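Long-range contacts in mandalate racemase/muconate lactonizing enzyme (PDB 4E4U), which is of unsettled function but, as a putative member of the enolase superfamily, probably abstracts the proton alpha to a carboxylate with the help of a divalent metal: residues M1-E7 with V26-D32; W102-K107 with P364-I368; A221-E225 with H250-P254; F206-M212 with W231-P237. One frame throughout, in Å; residues are numbered along the deposited sequence.

Interaction 1 (M1-E7 with V26-D32); sequences MKIVSLE and VKLKTDD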
loop_
_atom_site.group_PDB
_atom_site.type_symbol
_atom_site.label_atom_id
_atom_site.label_comp_id
_atom_site.label_asym_id
_atom_site.label_seq_id
_atom_site.Cartn_x
_atom_site.Cartn_y
_atom_site.Cartn_z
ATOM N N MET A 1 -39.444 -8.736 32.817
ATOM C CA MET A 1 -38.671 -7.711 33.500
ATOM C C MET A 1 -38.449 -6.489 32.626
ATOM O O MET A 1 -37.992 -6.619 31.495
ATOM C CB MET A 1 -37.303 -8.250 33.846
ATOM C CG MET A 1 -36.478 -7.202 34.499
ATOM S SD MET A 1 -37.210 -7.027 36.092
ATOM C CE MET A 1 -35.740 -7.412 37.039
ATOM N N LYS A 2 -38.729 -5.300 33.156
ATOM C CA LYS A 2 -38.501 -4.086 32.381
ATOM C C LYS A 2 -38.113 -2.877 33.231
ATOM O O LYS A 2 -38.451 -2.798 34.409
ATOM C CB LYS A 2 -39.727 -3.755 31.528
ATOM C CG LYS A 2 -40.905 -3.227 32.315
ATOM C CD LYS A 2 -42.126 -3.050 31.418
ATOM C CE LYS A 2 -43.296 -2.438 32.182
ATOM N NZ LYS A 2 -44.419 -2.054 31.284
ATOM N N ILE A 3 -37.398 -1.937 32.618
ATOM C CA ILE A 3 -37.008 -0.706 33.297
ATOM C C ILE A 3 -38.192 0.243 33.316
ATOM O O ILE A 3 -38.772 0.536 32.268
ATOM C CB ILE A 3 -35.846 -0.005 32.572
ATOM C CG1 ILE A 3 -34.633 -0.930 32.470
ATOM C CG2 ILE A 3 -35.486 1.294 33.281
ATOM C CD1 ILE A 3 -34.076 -1.355 33.814
ATOM N N VAL A 4 -38.558 0.732 34.496
ATOM C CA VAL A 4 -39.733 1.594 34.593
ATOM C C VAL A 4 -39.429 3.014 35.057
ATOM O O VAL A 4 -40.278 3.897 34.934
ATOM C CB VAL A 4 -40.837 0.981 35.491
ATOM C CG1 VAL A 4 -41.329 -0.333 34.906
ATOM C CG2 VAL A 4 -40.338 0.788 36.926
ATOM N N SER A 5 -38.230 3.249 35.582
ATOM C CA SER A 5 -37.910 4.585 36.079
ATOM C C SER A 5 -36.419 4.891 36.116
ATOM O O SER A 5 -35.582 3.988 36.178
ATOM C CB SER A 5 -38.511 4.809 37.467
ATOM O OG SER A 5 -37.900 3.969 38.422
ATOM N N LEU A 6 -36.124 6.188 36.097
ATOM C CA LEU A 6 -34.772 6.717 36.117
ATOM C C LEU A 6 -34.690 7.856 37.123
ATOM O O LEU A 6 -35.609 8.673 37.219
ATOM C CB LEU A 6 -34.422 7.278 34.737
ATOM C CG LEU A 6 -33.312 8.336 34.718
ATOM C CD1 LEU A 6 -31.966 7.675 34.871
ATOM C CD2 LEU A 6 -33.371 9.201 33.465
ATOM N N GLU A 7 -33.584 7.909 37.862
ATOM C CA GLU A 7 -33.206 9.094 38.626
ATOM C C GLU A 7 -31.807 9.498 38.200
ATOM O O GLU A 7 -30.927 8.641 38.067
ATOM C CB GLU A 7 -33.155 8.798 40.122
ATOM C CG GLU A 7 -34.462 8.431 40.781
ATOM C CD GLU A 7 -34.267 8.106 42.258
ATOM O OE1 GLU A 7 -33.127 8.238 42.757
ATOM O OE2 GLU A 7 -35.249 7.714 42.922
ATOM N N VAL A 26 -26.691 7.705 37.200
ATOM C CA VAL A 26 -28.075 7.362 36.904
ATOM C C VAL A 26 -28.479 6.126 37.700
ATOM O O VAL A 26 -27.677 5.199 37.879
ATOM C CB VAL A 26 -28.294 7.124 35.391
ATOM C CG1 VAL A 26 -28.159 8.436 34.625
ATOM C CG2 VAL A 26 -27.319 6.073 34.854
ATOM N N LYS A 27 -29.707 6.134 38.209
ATOM C CA LYS A 27 -30.259 4.982 38.916
ATOM C C LYS A 27 -31.511 4.500 38.198
ATOM O O LYS A 27 -32.436 5.278 37.958
ATOM C CB LYS A 27 -30.563 5.327 40.378
ATOM C CG LYS A 27 -29.315 5.501 41.233
ATOM C CD LYS A 27 -29.650 5.849 42.687
ATOM C CE LYS A 27 -30.381 4.716 43.401
ATOM N NZ LYS A 27 -30.717 5.051 44.806
ATOM N N LEU A 28 -31.521 3.221 37.830
ATOM C CA LEU A 28 -32.664 2.616 37.158
ATOM C C LEU A 28 -33.380 1.672 38.096
ATOM O O LEU A 28 -32.749 1.007 38.921
ATOM C CB LEU A 28 -32.202 1.814 35.944
ATOM C CG LEU A 28 -31.380 2.560 34.900
ATOM C CD1 LEU A 28 -31.037 1.625 33.750
ATOM C CD2 LEU A 28 -32.152 3.774 34.407
ATOM N N LYS A 29 -34.699 1.595 37.972
ATOM C CA LYS A 29 -35.451 0.599 38.720
ATOM C C LYS A 29 -36.319 -0.208 37.766
ATOM O O LYS A 29 -36.843 0.325 36.779
ATOM C CB LYS A 29 -36.302 1.245 39.818
ATOM C CG LYS A 29 -36.660 0.289 40.953
ATOM C CD LYS A 29 -37.257 1.021 42.148
ATOM C CE LYS A 29 -37.197 0.157 43.406
ATOM N NZ LYS A 29 -38.526 0.027 44.065
ATOM N N THR A 30 -36.442 -1.501 38.049
ATOM C CA THR A 30 -37.287 -2.381 37.255
ATOM C C THR A 30 -38.684 -2.490 37.853
ATOM O O THR A 30 -38.923 -2.066 38.993
ATOM C CB THR A 30 -36.713 -3.795 37.177
ATOM O OG1 THR A 30 -36.746 -4.393 38.479
ATOM C CG2 THR A 30 -35.281 -3.774 36.647
ATOM N N ASP A 31 -39.597 -3.085 37.088
ATOM C CA ASP A 31 -40.967 -3.285 37.529
ATOM C C ASP A 31 -41.068 -4.230 38.723
ATOM O O ASP A 31 -42.037 -4.170 39.475
ATOM C CB ASP A 31 -41.855 -3.760 36.369
ATOM C CG ASP A 31 -41.315 -5.002 35.660
ATOM O OD1 ASP A 31 -40.121 -5.362 35.815
ATOM O OD2 ASP A 31 -42.103 -5.610 34.905
ATOM N N ASP A 32 -40.077 -5.100 38.910
ATOM C CA ASP A 32 -40.096 -5.986 40.076
ATOM C C ASP A 32 -39.068 -5.588 41.140
ATOM O O ASP A 32 -38.680 -6.395 41.993
ATOM C CB ASP A 32 -39.934 -7.451 39.658
ATOM C CG ASP A 32 -38.536 -7.777 39.189
ATOM O OD1 ASP A 32 -37.703 -6.857 39.112
ATOM O OD2 ASP A 32 -38.260 -8.956 38.886
HETATM O O HOH W 1 -41.703 -7.246 32.791
HETATM O O HOH W 2 -32.424 7.089 45.114
#

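Interaction 2 (W102-K107 with P364-I368); sequences WDIIGK and PGLGI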
loop_
_atom_site.group_PDB
_atom_site.type_symbol
_atom_site.label_atom_id
_atom_site.label_comp_id
_atom_site.label_asym_id
_atom_site.label_seq_id
_atom_site.Cartn_x
_atom_site.Cartn_y
_atom_site.Cartn_z
ATOM N N TRP A 102 -26.560 -3.656 33.187
ATOM C CA TRP A 102 -25.720 -4.786 33.594
ATOM C C TRP A 102 -25.756 -5.023 35.104
ATOM O O TRP A 102 -25.749 -6.169 35.556
ATOM C CB TRP A 102 -24.275 -4.628 33.106
ATOM C CG TRP A 102 -24.098 -5.053 31.673
ATOM C CD1 TRP A 102 -23.941 -4.242 30.589
ATOM C CD2 TRP A 102 -24.104 -6.395 31.178
ATOM N NE1 TRP A 102 -23.823 -4.999 29.444
ATOM C CE2 TRP A 102 -23.923 -6.331 29.776
ATOM C CE3 TRP A 102 -24.225 -7.659 31.771
ATOM C CZ2 TRP A 102 -23.865 -7.470 28.972
ATOM C CZ3 TRP A 102 -24.172 -8.788 30.975
ATOM C CH2 TRP A 102 -23.993 -8.687 29.591
ATOM N N ASP A 103 -25.778 -3.942 35.878
ATOM C CA ASP A 103 -25.905 -4.041 37.328
ATOM C C ASP A 103 -27.162 -4.858 37.661
ATOM O O ASP A 103 -27.118 -5.778 38.487
ATOM C CB ASP A 103 -25.985 -2.627 37.919
ATOM C CG ASP A 103 -25.689 -2.581 39.409
ATOM O OD1 ASP A 103 -25.026 -3.496 39.953
ATOM O OD2 ASP A 103 -26.118 -1.597 40.048
ATOM N N ILE A 104 -28.274 -4.525 37.008
ATOM C CA ILE A 104 -29.530 -5.260 37.164
ATOM C C ILE A 104 -29.456 -6.713 36.672
ATOM O O ILE A 104 -29.918 -7.627 37.356
ATOM C CB ILE A 104 -30.683 -4.490 36.478
ATOM C CG1 ILE A 104 -31.010 -3.237 37.289
ATOM C CG2 ILE A 104 -31.919 -5.368 36.307
ATOM C CD1 ILE A 104 -31.765 -2.200 36.507
ATOM N N ILE A 105 -28.855 -6.926 35.505
ATOM C CA ILE A 105 -28.681 -8.274 34.968
ATOM C C ILE A 105 -27.923 -9.152 35.973
ATOM O O ILE A 105 -28.338 -10.279 36.265
ATOM C CB ILE A 105 -27.925 -8.247 33.608
ATOM C CG1 ILE A 105 -28.740 -7.520 32.528
ATOM C CG2 ILE A 105 -27.568 -9.655 33.148
ATOM C CD1 ILE A 105 -27.952 -7.290 31.238
ATOM N N GLY A 106 -26.824 -8.625 36.510
ATOM C CA GLY A 106 -26.027 -9.359 37.480
ATOM C C GLY A 106 -26.786 -9.628 38.770
ATOM O O GLY A 106 -26.718 -10.727 39.336
ATOM N N LYS A 107 -27.525 -8.632 39.247
ATOM C CA LYS A 107 -28.303 -8.834 40.466
ATOM C C LYS A 107 -29.374 -9.902 40.260
ATOM O O LYS A 107 -29.603 -10.738 41.136
ATOM C CB LYS A 107 -28.930 -7.524 40.935
ATOM C CG LYS A 107 -27.924 -6.551 41.543
ATOM C CD LYS A 107 -28.614 -5.289 42.042
ATOM C CE LYS A 107 -27.591 -4.243 42.443
ATOM N NZ LYS A 107 -28.253 -3.011 42.960
ATOM N N PRO A 364 -22.953 -9.354 43.538
ATOM C CA PRO A 364 -23.654 -9.366 42.246
ATOM C C PRO A 364 -23.684 -7.999 41.566
ATOM O O PRO A 364 -23.609 -6.954 42.225
ATOM C CB PRO A 364 -25.076 -9.804 42.621
ATOM C CG PRO A 364 -24.905 -10.572 43.904
ATOM C CD PRO A 364 -23.805 -9.846 44.634
ATOM N N GLY A 365 -23.790 -8.011 40.242
ATOM C CA GLY A 365 -23.865 -6.776 39.483
ATOM C C GLY A 365 -22.518 -6.087 39.383
ATOM O O GLY A 365 -21.485 -6.743 39.218
ATOM N N LEU A 366 -22.520 -4.762 39.496
ATOM C CA LEU A 366 -21.280 -4.000 39.410
ATOM C C LEU A 366 -20.504 -3.996 40.724
ATOM O O LEU A 366 -19.368 -3.526 40.765
ATOM C CB LEU A 366 -21.569 -2.557 39.001
ATOM C CG LEU A 366 -22.223 -2.326 37.640
ATOM C CD1 LEU A 366 -22.501 -0.837 37.435
ATOM C CD2 LEU A 366 -21.373 -2.884 36.505
ATOM N N GLY A 367 -21.109 -4.510 41.792
ATOM C CA GLY A 367 -20.473 -4.480 43.101
ATOM C C GLY A 367 -20.294 -3.074 43.653
ATOM O O GLY A 367 -19.273 -2.772 44.281
ATOM N N ILE A 368 -21.287 -2.216 43.429
ATOM C CA ILE A 368 -21.206 -0.829 43.873
ATOM C C ILE A 368 -22.610 -0.295 44.156
ATOM O O ILE A 368 -23.577 -0.725 43.532
ATOM C CB ILE A 368 -20.482 0.055 42.814
ATOM C CG1 ILE A 368 -19.867 1.303 43.447
ATOM C CG2 ILE A 368 -21.403 0.431 41.675
ATOM C CD1 ILE A 368 -18.641 0.999 44.275
HETATM O O HOH W 3 -26.235 -1.056 42.667
HETATM O O HOH W 4 -23.950 -3.784 42.448
#

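Interaction 3 (A221-E225 with H250-P254); sequences AKRLE and HTSIP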
loop_
_atom_site.group_PDB
_atom_site.type_symbol
_atom_site.label_atom_id
_atom_site.label_comp_id
_atom_site.label_asym_id
_atom_site.label_seq_id
_atom_site.Cartn_x
_atom_site.Cartn_y
_atom_site.Cartn_z
ATOM N N ALA A 221 9.252 12.380 22.107
ATOM C CA ALA A 221 9.484 10.948 22.275
ATOM C C ALA A 221 10.974 10.598 22.231
ATOM O O ALA A 221 11.446 9.793 23.034
ATOM C CB ALA A 221 8.715 10.150 21.231
ATOM N N LYS A 222 11.723 11.211 21.315
ATOM C CA LYS A 222 13.151 10.896 21.212
ATOM C C LYS A 222 13.883 11.219 22.509
ATOM O O LYS A 222 14.800 10.499 22.888
ATOM C CB LYS A 222 13.809 11.596 20.019
ATOM C CG LYS A 222 13.235 11.235 18.646
ATOM C CD LYS A 222 12.660 9.820 18.539
ATOM C CE LYS A 222 13.712 8.778 18.224
ATOM N NZ LYS A 222 13.073 7.448 17.962
ATOM N N ARG A 223 13.462 12.280 23.192
ATOM C CA ARG A 223 14.042 12.661 24.476
ATOM C C ARG A 223 13.661 11.727 25.611
ATOM O O ARG A 223 14.434 11.538 26.555
ATOM C CB ARG A 223 13.609 14.071 24.842
ATOM C CG ARG A 223 14.263 15.152 24.014
ATOM C CD ARG A 223 13.521 16.443 24.227
ATOM N NE ARG A 223 14.120 17.611 23.589
ATOM C CZ ARG A 223 14.767 18.572 24.241
ATOM N NH1 ARG A 223 14.949 18.493 25.555
ATOM N NH2 ARG A 223 15.224 19.618 23.574
ATOM N N LEU A 224 12.465 11.155 25.528
ATOM C CA LEU A 224 11.944 10.337 26.616
ATOM C C LEU A 224 12.395 8.887 26.544
ATOM O O LEU A 224 12.324 8.167 27.545
ATOM C CB LEU A 224 10.416 10.397 26.651
ATOM C CG LEU A 224 9.813 11.789 26.852
ATOM C CD1 LEU A 224 8.309 11.667 27.024
ATOM C CD2 LEU A 224 10.450 12.516 28.041
ATOM N N GLU A 225 12.850 8.450 25.372
ATOM C CA GLU A 225 13.181 7.036 25.185
ATOM C C GLU A 225 14.209 6.511 26.186
ATOM O O GLU A 225 14.108 5.375 26.643
ATOM C CB GLU A 225 13.623 6.755 23.743
ATOM C CG GLU A 225 12.444 6.715 22.774
ATOM C CD GLU A 225 12.836 6.609 21.307
ATOM O OE1 GLU A 225 14.040 6.613 20.988
ATOM O OE2 GLU A 225 11.929 6.533 20.453
ATOM N N HIS A 250 7.519 6.420 14.795
ATOM C CA HIS A 250 8.796 7.090 15.011
ATOM C C HIS A 250 9.332 6.992 16.434
ATOM O O HIS A 250 10.312 7.652 16.768
ATOM C CB HIS A 250 8.693 8.563 14.595
ATOM C CG HIS A 250 8.798 8.772 13.119
ATOM N ND1 HIS A 250 10.002 8.950 12.483
ATOM C CD2 HIS A 250 7.849 8.809 12.150
ATOM C CE1 HIS A 250 9.800 9.096 11.184
ATOM N NE2 HIS A 250 8.497 9.011 10.959
ATOM N N THR A 251 8.693 6.185 17.269
ATOM C CA THR A 251 9.209 5.923 18.605
ATOM C C THR A 251 9.000 4.480 19.030
ATOM O O THR A 251 8.040 3.811 18.617
ATOM C CB THR A 251 8.623 6.888 19.671
ATOM O OG1 THR A 251 9.250 6.633 20.936
ATOM C CG2 THR A 251 7.122 6.685 19.835
ATOM N N SER A 252 9.916 4.008 19.870
ATOM C CA SER A 252 9.792 2.696 20.494
ATOM C C SER A 252 8.928 2.723 21.751
ATOM O O SER A 252 8.602 1.668 22.292
ATOM C CB SER A 252 11.176 2.143 20.833
ATOM O OG SER A 252 11.915 3.096 21.585
ATOM N N ILE A 253 8.577 3.914 22.238
ATOM C CA ILE A 253 7.710 3.994 23.413
ATOM C C ILE A 253 6.292 3.628 22.987
ATOM O O ILE A 253 5.782 4.180 22.013
ATOM C CB ILE A 253 7.685 5.417 24.001
ATOM C CG1 ILE A 253 9.102 5.905 24.314
ATOM C CG2 ILE A 253 6.779 5.471 25.233
ATOM C CD1 ILE A 253 9.182 7.391 24.637
ATOM N N PRO A 254 5.642 2.698 23.712
ATOM C CA PRO A 254 4.255 2.369 23.351
ATOM C C PRO A 254 3.351 3.596 23.379
ATOM O O PRO A 254 3.446 4.394 24.312
ATOM C CB PRO A 254 3.838 1.387 24.452
ATOM C CG PRO A 254 5.115 0.742 24.863
ATOM C CD PRO A 254 6.126 1.871 24.833
HETATM O O HOH W 5 14.414 3.729 20.856
#

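Interaction 4 (F206-M212 with W231-P237); sequences FGTHGQM and WFEEPVP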
loop_
_atom_site.group_PDB
_atom_site.type_symbol
_atom_site.label_atom_id
_atom_site.label_comp_id
_atom_site.label_asym_id
_atom_site.label_seq_id
_atom_site.Cartn_x
_atom_site.Cartn_y
_atom_site.Cartn_z
ATOM N N PHE A 206 3.751 8.460 30.775
ATOM C CA PHE A 206 3.859 9.856 30.396
ATOM C C PHE A 206 2.481 10.325 29.943
ATOM O O PHE A 206 2.047 10.027 28.829
ATOM C CB PHE A 206 4.934 10.071 29.327
ATOM C CG PHE A 206 5.392 11.487 29.235
ATOM C CD1 PHE A 206 6.384 11.968 30.080
ATOM C CD2 PHE A 206 4.804 12.351 28.330
ATOM C CE1 PHE A 206 6.791 13.280 30.004
ATOM C CE2 PHE A 206 5.207 13.663 28.248
ATOM C CZ PHE A 206 6.198 14.131 29.084
ATOM N N GLY A 207 1.789 11.023 30.839
ATOM C CA GLY A 207 0.355 11.219 30.721
ATOM C C GLY A 207 -0.089 12.482 30.021
ATOM O O GLY A 207 -0.929 13.226 30.539
ATOM N N THR A 208 0.456 12.710 28.832
ATOM C CA THR A 208 0.096 13.872 28.027
ATOM C C THR A 208 -1.392 13.892 27.659
ATOM O O THR A 208 -2.099 12.875 27.779
ATOM C CB THR A 208 1.000 13.977 26.782
ATOM O OG1 THR A 208 1.612 12.704 26.522
ATOM C CG2 THR A 208 2.107 14.976 27.043
ATOM N N HIS A 209 -1.849 15.061 27.219
ATOM C CA HIS A 209 -3.264 15.361 26.983
ATOM C C HIS A 209 -3.490 15.900 25.559
ATOM O O HIS A 209 -4.315 16.791 25.346
ATOM C CB HIS A 209 -3.753 16.421 27.982
ATOM C CG HIS A 209 -3.949 15.921 29.382
ATOM N ND1 HIS A 209 -2.927 15.829 30.296
ATOM C CD2 HIS A 209 -5.075 15.534 30.034
ATOM C CE1 HIS A 209 -3.402 15.388 31.447
ATOM N NE2 HIS A 209 -4.701 15.201 31.315
ATOM N N GLY A 210 -2.750 15.389 24.582
ATOM C CA GLY A 210 -2.926 15.840 23.212
ATOM C C GLY A 210 -2.460 17.258 22.948
ATOM O O GLY A 210 -3.014 17.929 22.076
ATOM N N GLN A 211 -1.435 17.708 23.668
ATOM C CA GLN A 211 -0.929 19.070 23.491
ATOM C C GLN A 211 -0.330 19.302 22.110
ATOM O O GLN A 211 -0.334 20.425 21.616
ATOM C CB GLN A 211 0.166 19.391 24.517
ATOM C CG GLN A 211 -0.300 19.660 25.933
ATOM C CD GLN A 211 -0.328 18.414 26.786
ATOM O OE1 GLN A 211 -0.467 17.298 26.278
ATOM N NE2 GLN A 211 -0.213 18.596 28.097
ATOM N N MET A 212 0.190 18.241 21.503
ATOM C CA MET A 212 1.158 18.370 20.419
ATOM C C MET A 212 0.640 18.053 19.029
ATOM O O MET A 212 -0.252 17.221 18.857
ATOM C CB MET A 212 2.342 17.440 20.701
ATOM C CG MET A 212 3.211 17.913 21.842
ATOM S SD MET A 212 4.149 16.605 22.599
ATOM C CE MET A 212 2.822 15.828 23.500
ATOM N N TRP A 231 4.324 4.027 28.603
ATOM C CA TRP A 231 3.595 4.617 27.488
ATOM C C TRP A 231 3.733 6.117 27.376
ATOM O O TRP A 231 4.145 6.798 28.320
ATOM C CB TRP A 231 2.115 4.217 27.496
ATOM C CG TRP A 231 1.215 4.825 28.547
ATOM C CD1 TRP A 231 0.961 6.154 28.769
ATOM C CD2 TRP A 231 0.355 4.108 29.434
ATOM N NE1 TRP A 231 0.029 6.302 29.777
ATOM C CE2 TRP A 231 -0.370 5.049 30.194
ATOM C CE3 TRP A 231 0.126 2.743 29.668
ATOM C CZ2 TRP A 231 -1.291 4.681 31.173
ATOM C CZ3 TRP A 231 -0.789 2.376 30.637
ATOM C CH2 TRP A 231 -1.487 3.341 31.378
ATOM N N PHE A 232 3.377 6.594 26.189
ATOM C CA PHE A 232 3.293 8.005 25.835
ATOM C C PHE A 232 1.816 8.186 25.481
ATOM O O PHE A 232 1.341 7.646 24.469
ATOM C CB PHE A 232 4.216 8.235 24.642
ATOM C CG PHE A 232 4.312 9.667 24.149
ATOM C CD1 PHE A 232 3.762 10.743 24.836
ATOM C CD2 PHE A 232 4.971 9.918 22.950
ATOM C CE1 PHE A 232 3.895 12.045 24.331
ATOM C CE2 PHE A 232 5.096 11.202 22.457
ATOM C CZ PHE A 232 4.560 12.263 23.145
ATOM N N GLU A 233 1.085 8.884 26.348
ATOM C CA GLU A 233 -0.375 8.977 26.276
ATOM C C GLU A 233 -0.824 10.125 25.379
ATOM O O GLU A 233 -0.237 11.202 25.426
ATOM C CB GLU A 233 -0.912 9.221 27.688
ATOM C CG GLU A 233 -2.422 9.270 27.825
ATOM C CD GLU A 233 -2.888 8.953 29.240
ATOM O OE1 GLU A 233 -2.186 8.207 29.954
ATOM O OE2 GLU A 233 -3.971 9.429 29.633
ATOM N N GLU A 234 -1.870 9.903 24.579
ATOM C CA GLU A 234 -2.482 10.970 23.774
ATOM C C GLU A 234 -1.465 11.979 23.237
ATOM O O GLU A 234 -1.505 13.162 23.592
ATOM C CB GLU A 234 -3.536 11.722 24.593
ATOM C CG GLU A 234 -4.785 10.931 24.932
ATOM C CD GLU A 234 -5.983 11.843 25.074
ATOM O OE1 GLU A 234 -5.929 12.765 25.914
ATOM O OE2 GLU A 234 -6.959 11.682 24.319
ATOM N N PRO A 235 -0.539 11.522 22.386
ATOM C CA PRO A 235 0.505 12.464 21.963
ATOM C C PRO A 235 -0.030 13.606 21.105
ATOM O O PRO A 235 0.587 14.665 21.079
ATOM C CB PRO A 235 1.477 11.584 21.163
ATOM C CG PRO A 235 0.688 10.342 20.824
ATOM C CD PRO A 235 -0.260 10.143 21.953
ATOM N N VAL A 236 -1.163 13.396 20.443
ATOM C CA VAL A 236 -1.766 14.400 19.579
ATOM C C VAL A 236 -3.270 14.407 19.858
ATOM O O VAL A 236 -3.786 13.479 20.488
ATOM C CB VAL A 236 -1.505 14.093 18.081
ATOM C CG1 VAL A 236 -0.007 14.037 17.793
ATOM C CG2 VAL A 236 -2.192 12.802 17.666
ATOM N N PRO A 237 -3.984 15.447 19.396
ATOM C CA PRO A 237 -5.430 15.455 19.627
ATOM C C PRO A 237 -6.129 14.274 18.961
ATOM O O PRO A 237 -5.672 13.779 17.923
ATOM C CB PRO A 237 -5.877 16.766 18.974
ATOM C CG PRO A 237 -4.671 17.648 19.056
ATOM C CD PRO A 237 -3.514 16.715 18.806
HETATM O O HOH W 6 -4.706 12.233 28.294
#

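Interaction 1 (M1-E7 with V26-D32)
Here strand 3-12, an outer strand of the three-stranded antiparallel sheet of the N-terminal domain within this chain, pairs as a beta hairpin with the central strand 22-30. Start at Val26: its CB meets Leu6 CD1 at 3.7 Å. Lys27 then forms a hydrogen-bonded pair with Glu7, Lys27 N giving to Glu7 O at 2.8 Å and Glu7 N to Lys27 O at 2.9 Å. The same two side chains lie on one face, where a water links Glu7 OE1 to Lys27 NZ, while the carboxylate also bonds His9. Leu28 lies on the opposite face with Leu6, its CD2 3.9 Å from Leu6 CD1; helices 47-61 and 88-109 pack against that side. At Lys29 the register slips by one. Its carbonyl faces both Val4 and Ser5, a classic beta bulge: Lys29 O accepts a hydrogen bond from Val4 N at 2.9 Å and a weak one from Ser5 N at 3.5 Å, and Lys29 N returns a bond to Ser5 O. Thr30 sits across from Ile3, their side chains diverging. Past the strand, Asp31 holds Lys2 twice, through Asp31 N to Lys2 O at 2.9 Å and Lys2 N to Asp31 OD1 at 3.0 Å. Asp32 closes the run, with Asp32 OD1 accepting a 2.7 Å hydrogen bond from Thr30 OG1.

Interaction 2 (W102-K107 with P364-I368)
One direct hydrogen bond ties helix 88-109 to the loop 364-368, which follows strand 357-359: Leu366 N gives to Asp103 OD1 at 2.8 Å, almost in line at 176°. The other carboxylate oxygen, Asp103 OD2, accepts from Val37 N, so a single aspartate serves both the loop and strand 35-40. Waters extend this polar side. One links Asp103 OD2, Lys107 NZ and Ile368 O; the second lies among Asp103 OD1, Pro364 O and Ile368 N. Lys107 NZ also bonds Glu35 O and makes a long salt bridge, 3.9 Å, to Asp103 OD2. The rest is close packing, much of it backbone on backbone. Gly106 and Gly365 bring their CA atoms to 3.9 Å, and a side chain at either would clash with the other segment: a CB on Gly106 would run into Gly365 CA, and one on Gly365 into Asp103 OD1. Pro364 CB rests 3.8 Å from Gly106 O, while Leu366 reaches Gln322 and Leu289 on two helices of the barrel. Residues 364-367 form a type II' beta turn with Gly365 in its second position, and the arrangement is a domain junction of the enolase superfamily, where a late part of the chain comes back to pack on the N-terminal domain.

Interaction 3 (A221-E225 with H250-P254)
This is a helix-to-loop contact on the outside of the barrel, where the last turn of helix 214-224 meets the loop leading from helix 241-249 into strand 255-257. A carboxylate does most of the work. Glu225 OE2 accepts from Thr251 OG1 at 2.7 Å and from Ser252 N at 3.3 Å, and it is also salt-bridged to Lys222 NZ at 2.9 Å. That ammonium in turn gives to His250 O at 3.0 Å, so the lysine and the glutamate grip successive parts of the loop. Thr251 OG1 accepts a hydrogen bond from Ile253 N at 3.1 Å, which makes an ST turn just before the next strand of the beta/alpha barrel begins. Beneath the polar layer, Ile253 turns toward the helix: Ile253 CD1 lies 3.8 Å from Leu224 CB and 3.7 Å from Ala221 O, and Phe232 of strand 231-233 packs on both Ala221 and Ile253. Lys222 and Ser252 also pack against other copies of the protein, Lys222 on Ser252 of the fourth subunit and Ser252 on Lys222 of the third.

Interaction 4 (F206-M212 with W231-P237)
Two backbone hydrogen bonds, Glu233 N to Phe206 O at 2.9 Å and Phe206 N to Trp231 O at 3.0 Å, join strands 203-206 and 231-233 in parallel. The strands are neighbours in the enolase-type beta/alpha barrel, connected through helix 214-224 as a beta-alpha-beta crossover. Where the first strand ends, Gly207 centres an inverse gamma turn, and Thr208 OG1 then gives to Glu233 O at 2.6 Å. Further along, Gly210 N makes a weak bond to Glu234 O at 2.7 Å. Glu233 OE1 accepts from Trp231 NE1 at 2.9 Å, and beyond the two segments Glu233 bridges to Lys164 and Glu234 to Arg260. These groups sit at the C-terminal ends of the barrel strands, where this superfamily places its active site, consistent with a role there. Beyond the polar contacts, Phe206 and Phe232 lie on one face of the sheet, CD2 of Phe206 4.0 Å from CD1 of Phe232, and helix 214-224 covers Phe206. Met212 comes in at the edge of the Phe232 ring, Met212 CE 4.0 Å from Phe232 CZ.

Interactions 1 and 2 lie on one side of the chain's centre, 3 and 4 on the other. Interaction 4 is the most buried and the nearest to the centre; 1 and 3 are only partly buried. Interactions 1 and 2 meet through Ile104, which packs on Ile3, Leu28 and Thr30, so the helix that receives the loop 364-368 also covers the hairpin. Interactions 3 and 4 join neighbouring beta-alpha units of the barrel: Leu224 rests on Phe206, and Pro254 O probably bonds Phe232 N. Backbone pairing governs interaction 1 and the strand part of 4, antiparallel in one and parallel in the other, whereas in 2 and 3 a carboxylate, Asp103 or Glu225, is the main direct polar link between helix and irregular loop, joined in 3 by Lys222.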